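Local coordinates for putative uncharacterized protein (Xanthomonas oryzae pv. oryzae, PDB 4KL0) that binds calcium on a Rossmann-like nucleoside hydrolase fold and may hydrolyse N-glycosidic bonds, although its function has not been established, at residues Leu21-Leu26 and Gln53-Leu58; Arg73-Gln78 and Ala119-Pro124; Ala134-Leu139 and Ala162-Leu167; Arg222-Glu227 and Glu348-Ala353. One frame throughout, in Å; residues are numbered along the deposited sequence.

Contact 1 (Leu21-Leu26 and Gln53-Leu58); sequences LHRPQL and QADGFL
Polar contacts join Arg23 and Pro24 to the end of helix 41-54. Arg23 runs extended from CG to NE, which delivers NE-H to the backbone: Arg23 NE donates to Asp55 O at 2.8 Å, bent at hydrogen (137°) but lying in the carbonyl plane on a lone pair and nearly in the guanidinium plane. The carboxylate of Asp55 is turned almost perpendicular to that guanidinium, and Arg23 NH2 stays 4.0 Å from Asp55 OD1; a water closes the gap, accepting from NH2 and donating to OD1. The salt bridge of this carboxylate is made with Arg20 instead. A second water donates to both Pro24 O and Gly56 O.

Both backbone acceptors, Asp55 O and Gly56 O, lie where helix 41-54 ends in a Schellman motif. Gly56, at positive phi (86°), bonds back from its N to Gln53 O at 3.0 Å, and its carbonyl then faces the 21-26 loop.

Apolar packing supplies the rest. The ring of Phe57 meets the loop obliquely, with Phe57 CD1 3.7 Å from Pro24 CD and CZ 3.8 Å from Arg23 CA, while CE2 approaches Arg23 CG. Beyond Phe57, Leu19 of helix 10-20 and Leu52 of helix 41-54 continue the hydrophobic layer.

Contact 2 (Arg73-Gln78 and Ala119-Pro124); sequences RSQRAQ and ALRAAP
Three side chains share a first torsion that sets CG anti to the carbonyl carbon, and their later torsions decide what each one meets. Gln75 folds at chi2 (-48°), so that its amide turns toward the loop. Arg121 runs straight to CD and then bends at chi3 (-73°), bringing NH1 to that amide. Gln78 stays extended beyond CG and reaches along Ala122 to Pro124.

Arg121 NH1 donates to Gln75 OE1 at 2.7 Å, short but bent. The donor stands above the amide plane rather than on a lone pair, and the amide and guanidinium planes are nearly perpendicular. Each partner has a second hold: Arg121 NE bonds to Ala118 O and Gln75 NE2 to Asp71 OD1, which should limit the rotation of both groups.

The main chains meet through a straighter bond, Ala122 N to Gln78 O at 2.9 Å (171° at hydrogen), with the donor again out of the carbonyl plane. The same oxygen, Gln78 O, lies 3.6 Å from Arg121 CA in a CA-H...O contact. Between these polar points, Gln78 CB packs 3.9 Å from Arg121 CB, and Gln78 CD rests 3.5 Å from Pro124 CA.

The loop preceding helix 133-141 thus runs over one side of helix 70-86, with Phe113 against Gln75 and Arg121, while Ala77 of the same helix packs on Val65 and Val94 of strands 58-65 and 93-96.

Contact 3 (Ala134-Leu139 and Ala162-Leu167); sequences AMCERL and AEAGDL
A small step of chain between two helices fits against the side of a third. Ala164 is where the backbone leaves helix 155-163, before helix 165-171 begins, and its methyl is a low bump directed at helix 133-141. Ala164 CB is 3.8 Å from Cys136 SG and lies more loosely beside Leu139, 4.4 Å from Leu139 CD1. The two residues of the helix, three positions apart and so about one turn from each other, both border this methyl; the SG of Cys136 is held anti to its own carbonyl carbon (chi1 -75°).

The larger bump comes from Leu167. With CG anti to the carbonyl carbon (chi1 -52°), its side chain enters the groove between the Cys136 carbonyl and the base of Leu139: Leu167 CD1 is 3.5 Å from Cys136 O and 4.0 Å from Leu139 CB. Leu167 CB sits 3.9 Å from Leu139 CB, so Leu139 is met at its stem, by both the stem and the CD1 methyl of Leu167. At the margin, Glu163 CB is 4.2 Å from Cys136 SG.

All three helices belong to the helical layer around the parallel sheet, where Met135 touches strands 28-34 and 58-65. Leu160 of helix 155-163 extends the packing on Cys136 and Leu139. Methyls, methylenes and a thiol make up the side-chain surfaces in contact, so the fit rests on shape and on burial of apolar area, and no polar bond between the two segments fixes their register.

Contact 4 (Arg222-Glu227 and Glu348-Ala353); sequences RILTKE and EHVGHA
The imidazole of His349 has Gly351 N over one face, 3.4 Å above the plane and offset toward the rim. At its edge, in the ring plane, lie the methyl of Thr225, whose CG2 is 3.5 Å from His349 NE2, and a water. That water also bonds to Thr225 OG1 and donates to Glu227 OE1, so one solvent molecule joins three side chains around the strand ends. Thr225 takes the crowded first torsion, with OG1 between the backbone N and the carbonyl carbon (chi1 68°), a rotamer that leaves CG2 beside the imidazole edge while OG1 meets the water.

The second flat pair is a salt bridge. Arg222 starts with CG anti to the backbone N and bends at chi3 (-71°), lying alongside Glu348 and gripping one oxygen side-on. Arg222 NE and NH2 reach Glu348 OE1 at 2.8 and 2.7 Å, both with OE1 close to the guanidinium plane. Glu348 OE1 receives NH2 on its syn lone pair, whereas NE meets it from above the carboxylate plane, consistent with the 49° between the two planes. Arg222 NH1 is held separately by Ala324 O.

Along the backbone, Ile223 N donates to Glu348 O (2.8 Å), Val350 N to Ile223 O (2.8 Å) and Thr225 N to Val350 O (3.0 Å). Leu224 CD1 packs 4.0 Å from Val350 CG1, on the face that also carries Arg222 and Glu348.

These are neighbouring parallel strands of the central sheet of a Rossmann-like fold. Strand 221-224 passes through the N-cap Thr225 into helix 226-231, and Leu224 packs on helix 317-325, which bears the calcium ligand Asp318.

From the N terminus, contact 1 comes first, closing a loop of 26 residues that holds strand 28-34 and most of helix 41-54 and tying the approach to that strand to the exit from that helix. Contact 2 then closes 40 residues, including strand 93-96, and joins helix 70-86 to the loop before helix 133-141. Contact 3 spans 22 residues around strand 146-150 and sets helix 133-141 against the junction of two later helices. Contact 4 closes 120 residues, bringing together two adjacent strands of the sheet. The four follow in series, neither nesting nor crossing. Contacts 2 and 4 lie on opposite sides of the chain's centre, their own centres about 31 Å apart.

Contact 1 (Leu21-Leu26 and Gln53-Leu58)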
# COMPACT_ATOMS: atom_id res chain seq x y z
N LEU A 21 -9.32 -16.08 -14.56
CA LEU A 21 -8.97 -16.50 -15.92
C LEU A 21 -7.58 -16.01 -16.35
O LEU A 21 -7.03 -16.51 -17.35
CB LEU A 21 -10.00 -15.99 -16.93
CG LEU A 21 -11.42 -16.50 -16.70
CD1 LEU A 21 -12.42 -15.64 -17.49
CD2 LEU A 21 -11.51 -17.99 -17.08
N HIS A 22 -7.02 -15.06 -15.59
CA HIS A 22 -5.83 -14.37 -16.02
C HIS A 22 -4.66 -14.69 -15.12
O HIS A 22 -3.72 -13.88 -15.04
CB HIS A 22 -6.06 -12.84 -15.95
CG HIS A 22 -7.05 -12.31 -16.94
ND1 HIS A 22 -8.37 -12.72 -16.98
CD2 HIS A 22 -6.92 -11.37 -17.91
CE1 HIS A 22 -9.00 -12.08 -17.96
NE2 HIS A 22 -8.14 -11.25 -18.53
N ARG A 23 -4.71 -15.82 -14.41
CA ARG A 23 -3.61 -16.23 -13.53
C ARG A 23 -2.39 -16.37 -14.38
O ARG A 23 -2.48 -16.90 -15.50
CB ARG A 23 -3.82 -17.58 -12.81
CG ARG A 23 -4.93 -17.66 -11.79
CD ARG A 23 -4.86 -19.04 -11.15
NE ARG A 23 -5.77 -19.17 -10.02
CZ ARG A 23 -7.00 -19.66 -10.08
NH1 ARG A 23 -7.51 -20.05 -11.24
NH2 ARG A 23 -7.74 -19.78 -8.98
N PRO A 24 -1.24 -15.91 -13.88
CA PRO A 24 0.04 -16.13 -14.57
C PRO A 24 0.51 -17.60 -14.45
O PRO A 24 -0.02 -18.37 -13.64
CB PRO A 24 0.99 -15.20 -13.81
CG PRO A 24 0.44 -15.17 -12.43
CD PRO A 24 -1.05 -15.13 -12.63
N GLN A 25 1.49 -18.00 -15.25
CA GLN A 25 2.03 -19.35 -15.13
C GLN A 25 2.73 -19.59 -13.82
O GLN A 25 2.73 -20.68 -13.27
CB GLN A 25 3.03 -19.60 -16.25
CG GLN A 25 2.39 -19.56 -17.60
CD GLN A 25 2.68 -20.81 -18.39
OE1 GLN A 25 3.83 -21.05 -18.81
NE2 GLN A 25 1.65 -21.66 -18.55
N LEU A 26 3.39 -18.55 -13.32
CA LEU A 26 4.07 -18.67 -12.07
C LEU A 26 3.66 -17.45 -11.24
O LEU A 26 3.57 -16.34 -11.82
CB LEU A 26 5.57 -18.59 -12.32
CG LEU A 26 6.50 -19.81 -12.19
CD1 LEU A 26 5.77 -21.14 -12.17
CD2 LEU A 26 7.53 -19.75 -13.31
N GLN A 53 -2.11 -14.23 -3.34
CA GLN A 53 -1.15 -15.32 -3.18
C GLN A 53 -1.88 -16.65 -3.23
O GLN A 53 -1.44 -17.59 -3.94
CB GLN A 53 -0.42 -15.20 -1.83
CG GLN A 53 0.65 -16.25 -1.63
CD GLN A 53 1.76 -15.81 -0.73
OE1 GLN A 53 2.11 -14.61 -0.70
NE2 GLN A 53 2.29 -16.76 0.07
N ALA A 54 -2.97 -16.78 -2.49
CA ALA A 54 -3.74 -18.03 -2.54
C ALA A 54 -4.15 -18.39 -3.96
O ALA A 54 -4.20 -19.58 -4.32
CB ALA A 54 -5.00 -17.93 -1.64
N ASP A 55 -4.42 -17.40 -4.79
CA ASP A 55 -4.80 -17.64 -6.19
C ASP A 55 -3.65 -17.68 -7.22
O ASP A 55 -3.92 -17.81 -8.42
CB ASP A 55 -5.89 -16.66 -6.65
CG ASP A 55 -7.23 -16.90 -5.97
OD1 ASP A 55 -7.41 -18.03 -5.39
OD2 ASP A 55 -8.11 -15.99 -6.00
N GLY A 56 -2.42 -17.56 -6.76
CA GLY A 56 -1.28 -17.78 -7.64
C GLY A 56 -0.82 -16.58 -8.46
O GLY A 56 -0.08 -16.75 -9.45
N PHE A 57 -1.22 -15.37 -8.05
CA PHE A 57 -0.75 -14.17 -8.76
C PHE A 57 0.60 -13.69 -8.27
O PHE A 57 1.40 -13.16 -9.03
CB PHE A 57 -1.79 -13.05 -8.63
CG PHE A 57 -3.00 -13.26 -9.47
CD1 PHE A 57 -3.07 -12.71 -10.74
CD2 PHE A 57 -4.05 -14.07 -9.04
CE1 PHE A 57 -4.16 -12.94 -11.55
CE2 PHE A 57 -5.16 -14.29 -9.82
CZ PHE A 57 -5.22 -13.73 -11.09
N LEU A 58 0.83 -13.85 -6.97
CA LEU A 58 2.04 -13.34 -6.37
C LEU A 58 2.45 -14.24 -5.22
O LEU A 58 1.64 -15.07 -4.74
CB LEU A 58 1.84 -11.91 -5.87
CG LEU A 58 0.84 -11.66 -4.72
CD1 LEU A 58 1.47 -11.97 -3.42
CD2 LEU A 58 0.39 -10.19 -4.69
O HOH W 1 -6.27 -20.58 -6.60
O HOH W 2 0.38 -18.94 -10.97

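Contact 2 (Arg73-Gln78 and Ala119-Pro124)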
# COMPACT_ATOMS: atom_id res chain seq x y z
N ARG A 73 9.69 1.70 14.00
CA ARG A 73 9.71 0.80 12.84
C ARG A 73 9.60 -0.63 13.31
O ARG A 73 8.93 -1.46 12.69
CB ARG A 73 10.96 1.03 11.97
CG ARG A 73 10.98 2.43 11.40
CD ARG A 73 12.11 2.51 10.31
NE ARG A 73 13.44 2.07 10.80
CZ ARG A 73 14.33 2.86 11.41
NH1 ARG A 73 14.06 4.12 11.74
NH2 ARG A 73 15.52 2.34 11.74
N SER A 74 10.17 -0.94 14.46
CA SER A 74 9.99 -2.31 14.96
C SER A 74 8.56 -2.61 15.39
O SER A 74 8.05 -3.70 15.12
CB SER A 74 10.96 -2.59 16.13
OG SER A 74 12.30 -2.72 15.61
N GLN A 75 7.88 -1.63 16.00
CA GLN A 75 6.48 -1.83 16.38
C GLN A 75 5.64 -2.08 15.12
O GLN A 75 4.79 -2.95 15.09
CB GLN A 75 5.91 -0.63 17.18
CG GLN A 75 6.69 -0.25 18.43
CD GLN A 75 6.98 -1.47 19.27
OE1 GLN A 75 6.08 -2.27 19.58
NE2 GLN A 75 8.27 -1.64 19.63
N ARG A 76 5.87 -1.30 14.07
CA ARG A 76 5.15 -1.49 12.82
C ARG A 76 5.45 -2.85 12.22
O ARG A 76 4.53 -3.51 11.75
CB ARG A 76 5.46 -0.37 11.82
CG ARG A 76 5.05 0.99 12.26
CD ARG A 76 5.21 2.00 11.08
NE ARG A 76 5.24 3.38 11.57
CZ ARG A 76 4.21 4.04 12.07
NH1 ARG A 76 2.97 3.46 12.15
NH2 ARG A 76 4.38 5.30 12.48
N ALA A 77 6.71 -3.29 12.27
CA ALA A 77 7.08 -4.57 11.70
C ALA A 77 6.43 -5.72 12.49
O ALA A 77 5.98 -6.68 11.92
CB ALA A 77 8.63 -4.72 11.71
N GLN A 78 6.41 -5.61 13.81
CA GLN A 78 5.74 -6.58 14.64
C GLN A 78 4.27 -6.62 14.31
O GLN A 78 3.68 -7.70 14.28
CB GLN A 78 5.93 -6.25 16.10
CG GLN A 78 7.40 -6.49 16.58
CD GLN A 78 7.58 -6.02 18.00
OE1 GLN A 78 6.74 -6.32 18.86
NE2 GLN A 78 8.64 -5.27 18.27
N ALA A 119 -2.52 -4.82 20.02
CA ALA A 119 -2.69 -6.23 20.39
C ALA A 119 -2.45 -7.16 19.23
O ALA A 119 -2.55 -8.39 19.38
CB ALA A 119 -4.11 -6.46 20.93
N LEU A 120 -2.20 -6.62 18.05
CA LEU A 120 -1.94 -7.50 16.93
C LEU A 120 -0.44 -7.79 16.75
O LEU A 120 -0.07 -8.61 15.92
CB LEU A 120 -2.57 -6.97 15.63
CG LEU A 120 -4.10 -7.12 15.51
CD1 LEU A 120 -4.54 -6.88 14.07
CD2 LEU A 120 -4.51 -8.48 15.94
N ARG A 121 0.42 -7.14 17.53
CA ARG A 121 1.85 -7.28 17.30
C ARG A 121 2.36 -8.69 17.61
O ARG A 121 2.02 -9.27 18.66
CB ARG A 121 2.63 -6.31 18.17
CG ARG A 121 2.51 -4.85 17.69
CD ARG A 121 3.20 -3.93 18.68
NE ARG A 121 2.41 -3.80 19.89
CZ ARG A 121 2.66 -2.92 20.86
NH1 ARG A 121 3.70 -2.06 20.78
NH2 ARG A 121 1.83 -2.90 21.92
N ALA A 122 3.18 -9.24 16.71
CA ALA A 122 3.90 -10.48 17.00
C ALA A 122 4.99 -10.09 18.01
O ALA A 122 5.21 -8.89 18.27
CB ALA A 122 4.53 -11.03 15.76
N ALA A 123 5.66 -11.08 18.60
CA ALA A 123 6.82 -10.80 19.47
C ALA A 123 7.99 -10.13 18.71
O ALA A 123 8.16 -10.38 17.49
CB ALA A 123 7.29 -12.09 20.14
N PRO A 124 8.81 -9.31 19.41
CA PRO A 124 9.92 -8.55 18.83
C PRO A 124 10.89 -9.44 18.10
O PRO A 124 11.37 -9.10 17.00
CB PRO A 124 10.61 -7.94 20.06
CG PRO A 124 9.51 -7.74 21.02
CD PRO A 124 8.62 -8.96 20.84

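Contact 3 (Ala134-Leu139 and Ala162-Leu167)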
# COMPACT_ATOMS: atom_id res chain seq x y z
N ALA A 134 18.01 -9.66 3.32
CA ALA A 134 17.35 -10.83 2.74
C ALA A 134 16.87 -10.58 1.32
O ALA A 134 16.94 -11.48 0.51
CB ALA A 134 16.21 -11.35 3.64
N MET A 135 16.36 -9.38 1.02
CA MET A 135 15.96 -9.05 -0.34
C MET A 135 17.16 -9.16 -1.29
O MET A 135 17.00 -9.61 -2.44
CB MET A 135 15.33 -7.63 -0.42
CG MET A 135 13.95 -7.55 0.28
SD MET A 135 13.28 -5.81 0.16
CE MET A 135 11.52 -6.14 0.74
N CYS A 136 18.32 -8.68 -0.83
CA CYS A 136 19.54 -8.78 -1.64
C CYS A 136 19.86 -10.25 -1.97
O CYS A 136 20.04 -10.64 -3.16
CB CYS A 136 20.74 -8.14 -0.92
SG CYS A 136 20.76 -6.32 -0.91
N GLU A 137 19.93 -11.07 -0.92
CA GLU A 137 20.19 -12.51 -1.09
C GLU A 137 19.18 -13.16 -2.01
O GLU A 137 19.52 -14.03 -2.81
CB GLU A 137 20.18 -13.22 0.26
CG GLU A 137 21.20 -12.68 1.25
CD GLU A 137 21.28 -13.54 2.51
OE1 GLU A 137 20.91 -14.74 2.44
OE2 GLU A 137 21.69 -13.03 3.58
N ARG A 138 17.92 -12.72 -1.93
CA ARG A 138 16.91 -13.29 -2.78
C ARG A 138 17.01 -12.85 -4.26
O ARG A 138 16.75 -13.65 -5.16
CB ARG A 138 15.49 -13.04 -2.20
CG ARG A 138 14.38 -13.59 -3.10
CD ARG A 138 12.99 -13.42 -2.47
NE ARG A 138 12.90 -14.00 -1.14
CZ ARG A 138 12.63 -15.29 -0.94
NH1 ARG A 138 12.46 -16.09 -2.00
NH2 ARG A 138 12.53 -15.77 0.31
N LEU A 139 17.39 -11.60 -4.51
CA LEU A 139 17.58 -11.15 -5.89
C LEU A 139 18.69 -12.01 -6.53
O LEU A 139 18.64 -12.33 -7.71
CB LEU A 139 17.96 -9.65 -5.93
CG LEU A 139 16.78 -8.73 -5.62
CD1 LEU A 139 17.23 -7.29 -5.60
CD2 LEU A 139 15.65 -8.93 -6.65
N ALA A 162 20.61 0.59 -4.22
CA ALA A 162 22.02 0.98 -4.09
C ALA A 162 22.91 -0.22 -3.76
O ALA A 162 24.01 -0.36 -4.35
CB ALA A 162 22.20 2.08 -3.07
N GLU A 163 22.51 -1.05 -2.80
CA GLU A 163 23.34 -2.17 -2.37
C GLU A 163 23.36 -3.28 -3.40
O GLU A 163 24.37 -3.97 -3.56
CB GLU A 163 22.90 -2.67 -0.99
CG GLU A 163 23.09 -1.56 0.04
CD GLU A 163 22.72 -1.96 1.44
OE1 GLU A 163 22.51 -3.18 1.67
OE2 GLU A 163 22.63 -1.04 2.30
N ALA A 164 22.28 -3.43 -4.15
CA ALA A 164 22.18 -4.57 -5.05
C ALA A 164 21.92 -4.12 -6.47
O ALA A 164 21.25 -4.81 -7.24
CB ALA A 164 21.12 -5.53 -4.57
N GLY A 165 22.43 -2.94 -6.81
CA GLY A 165 22.36 -2.39 -8.16
C GLY A 165 22.78 -3.32 -9.29
O GLY A 165 22.21 -3.27 -10.38
N ASP A 166 23.76 -4.18 -9.03
CA ASP A 166 24.15 -5.20 -10.01
C ASP A 166 22.96 -6.17 -10.26
O ASP A 166 22.63 -6.53 -11.41
CB ASP A 166 25.43 -5.93 -9.54
CG ASP A 166 25.36 -6.45 -8.06
OD1 ASP A 166 24.76 -5.76 -7.18
OD2 ASP A 166 25.90 -7.56 -7.76
N LEU A 167 22.31 -6.58 -9.18
CA LEU A 167 21.27 -7.62 -9.30
C LEU A 167 19.98 -7.05 -9.85
O LEU A 167 19.29 -7.70 -10.68
CB LEU A 167 21.00 -8.30 -7.95
CG LEU A 167 22.26 -8.85 -7.22
CD1 LEU A 167 21.99 -9.32 -5.77
CD2 LEU A 167 23.01 -9.92 -8.05

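Contact 4 (Arg222-Glu227 and Glu348-Ala353)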
# COMPACT_ATOMS: atom_id res chain seq x y z
N ARG A 222 6.04 2.43 -12.35
CA ARG A 222 4.64 2.71 -12.54
C ARG A 222 4.18 3.44 -11.27
O ARG A 222 4.38 2.91 -10.18
CB ARG A 222 3.82 1.44 -12.70
CG ARG A 222 2.34 1.70 -12.95
CD ARG A 222 1.62 0.38 -13.29
NE ARG A 222 2.07 0.00 -14.63
CZ ARG A 222 1.69 -1.11 -15.24
NH1 ARG A 222 0.84 -1.94 -14.64
NH2 ARG A 222 2.15 -1.36 -16.46
N ILE A 223 3.68 4.65 -11.43
CA ILE A 223 3.43 5.54 -10.27
C ILE A 223 1.94 5.78 -10.19
O ILE A 223 1.29 6.33 -11.12
CB ILE A 223 4.11 6.91 -10.39
CG1 ILE A 223 5.62 6.87 -10.68
CG2 ILE A 223 3.86 7.71 -9.08
CD1 ILE A 223 6.43 6.26 -9.64
N LEU A 224 1.35 5.34 -9.09
CA LEU A 224 -0.09 5.51 -8.91
C LEU A 224 -0.28 6.67 -7.96
O LEU A 224 0.41 6.75 -6.94
CB LEU A 224 -0.70 4.26 -8.24
CG LEU A 224 -2.24 4.27 -8.17
CD1 LEU A 224 -2.80 2.96 -8.63
CD2 LEU A 224 -2.79 4.64 -6.71
N THR A 225 -1.20 7.56 -8.25
CA THR A 225 -1.29 8.81 -7.51
C THR A 225 -2.61 8.86 -6.74
O THR A 225 -3.56 8.04 -6.93
CB THR A 225 -1.26 9.99 -8.48
OG1 THR A 225 -2.47 9.98 -9.24
CG2 THR A 225 -0.10 9.86 -9.41
N LYS A 226 -2.74 9.79 -5.82
CA LYS A 226 -3.93 9.82 -4.99
C LYS A 226 -5.25 9.99 -5.81
O LYS A 226 -6.28 9.50 -5.40
CB LYS A 226 -3.79 10.93 -3.91
CG LYS A 226 -3.67 12.32 -4.53
CD LYS A 226 -3.22 13.36 -3.50
CE LYS A 226 -3.25 14.77 -4.13
NZ LYS A 226 -3.40 15.81 -3.05
N GLU A 227 -5.17 10.67 -6.97
CA GLU A 227 -6.36 10.84 -7.82
C GLU A 227 -6.96 9.53 -8.35
O GLU A 227 -8.19 9.43 -8.58
CB GLU A 227 -6.03 11.82 -8.97
CG GLU A 227 -5.83 13.25 -8.44
CD GLU A 227 -4.41 13.52 -7.96
OE1 GLU A 227 -3.49 12.68 -8.22
OE2 GLU A 227 -4.20 14.59 -7.33
N GLU A 348 5.34 5.01 -16.13
CA GLU A 348 3.94 5.13 -16.39
C GLU A 348 3.18 5.79 -15.27
O GLU A 348 3.53 5.61 -14.09
CB GLU A 348 3.33 3.73 -16.61
CG GLU A 348 3.86 3.04 -17.85
CD GLU A 348 3.29 1.66 -17.91
OE1 GLU A 348 3.46 0.92 -16.92
OE2 GLU A 348 2.66 1.32 -18.93
N HIS A 349 2.12 6.51 -15.63
CA HIS A 349 1.33 7.22 -14.65
C HIS A 349 -0.05 6.63 -14.52
O HIS A 349 -0.75 6.36 -15.54
CB HIS A 349 1.26 8.72 -15.02
CG HIS A 349 0.25 9.49 -14.23
ND1 HIS A 349 -0.86 10.08 -14.80
CD2 HIS A 349 0.16 9.73 -12.90
CE1 HIS A 349 -1.59 10.65 -13.85
NE2 HIS A 349 -0.98 10.48 -12.69
N VAL A 350 -0.48 6.37 -13.29
CA VAL A 350 -1.88 6.01 -13.07
C VAL A 350 -2.60 7.02 -12.16
O VAL A 350 -2.43 6.98 -10.92
CB VAL A 350 -2.07 4.58 -12.45
CG1 VAL A 350 -3.57 4.20 -12.31
CG2 VAL A 350 -1.31 3.52 -13.30
N GLY A 351 -3.38 7.91 -12.78
CA GLY A 351 -4.24 8.85 -12.07
C GLY A 351 -5.71 8.60 -12.33
O GLY A 351 -6.13 7.47 -12.60
N HIS A 352 -6.55 9.64 -12.23
CA HIS A 352 -7.99 9.39 -12.29
C HIS A 352 -8.43 8.84 -13.67
O HIS A 352 -9.24 7.91 -13.76
CB HIS A 352 -8.80 10.64 -11.93
CG HIS A 352 -8.74 11.71 -12.96
ND1 HIS A 352 -9.72 11.88 -13.91
CD2 HIS A 352 -7.80 12.65 -13.22
CE1 HIS A 352 -9.40 12.89 -14.71
NE2 HIS A 352 -8.23 13.38 -14.31
N ALA A 353 -7.84 9.38 -14.73
CA ALA A 353 -8.28 9.02 -16.11
C ALA A 353 -7.90 7.58 -16.44
O ALA A 353 -8.55 6.87 -17.23
CB ALA A 353 -7.64 9.96 -17.12
O HOH W 3 -2.81 12.23 -10.87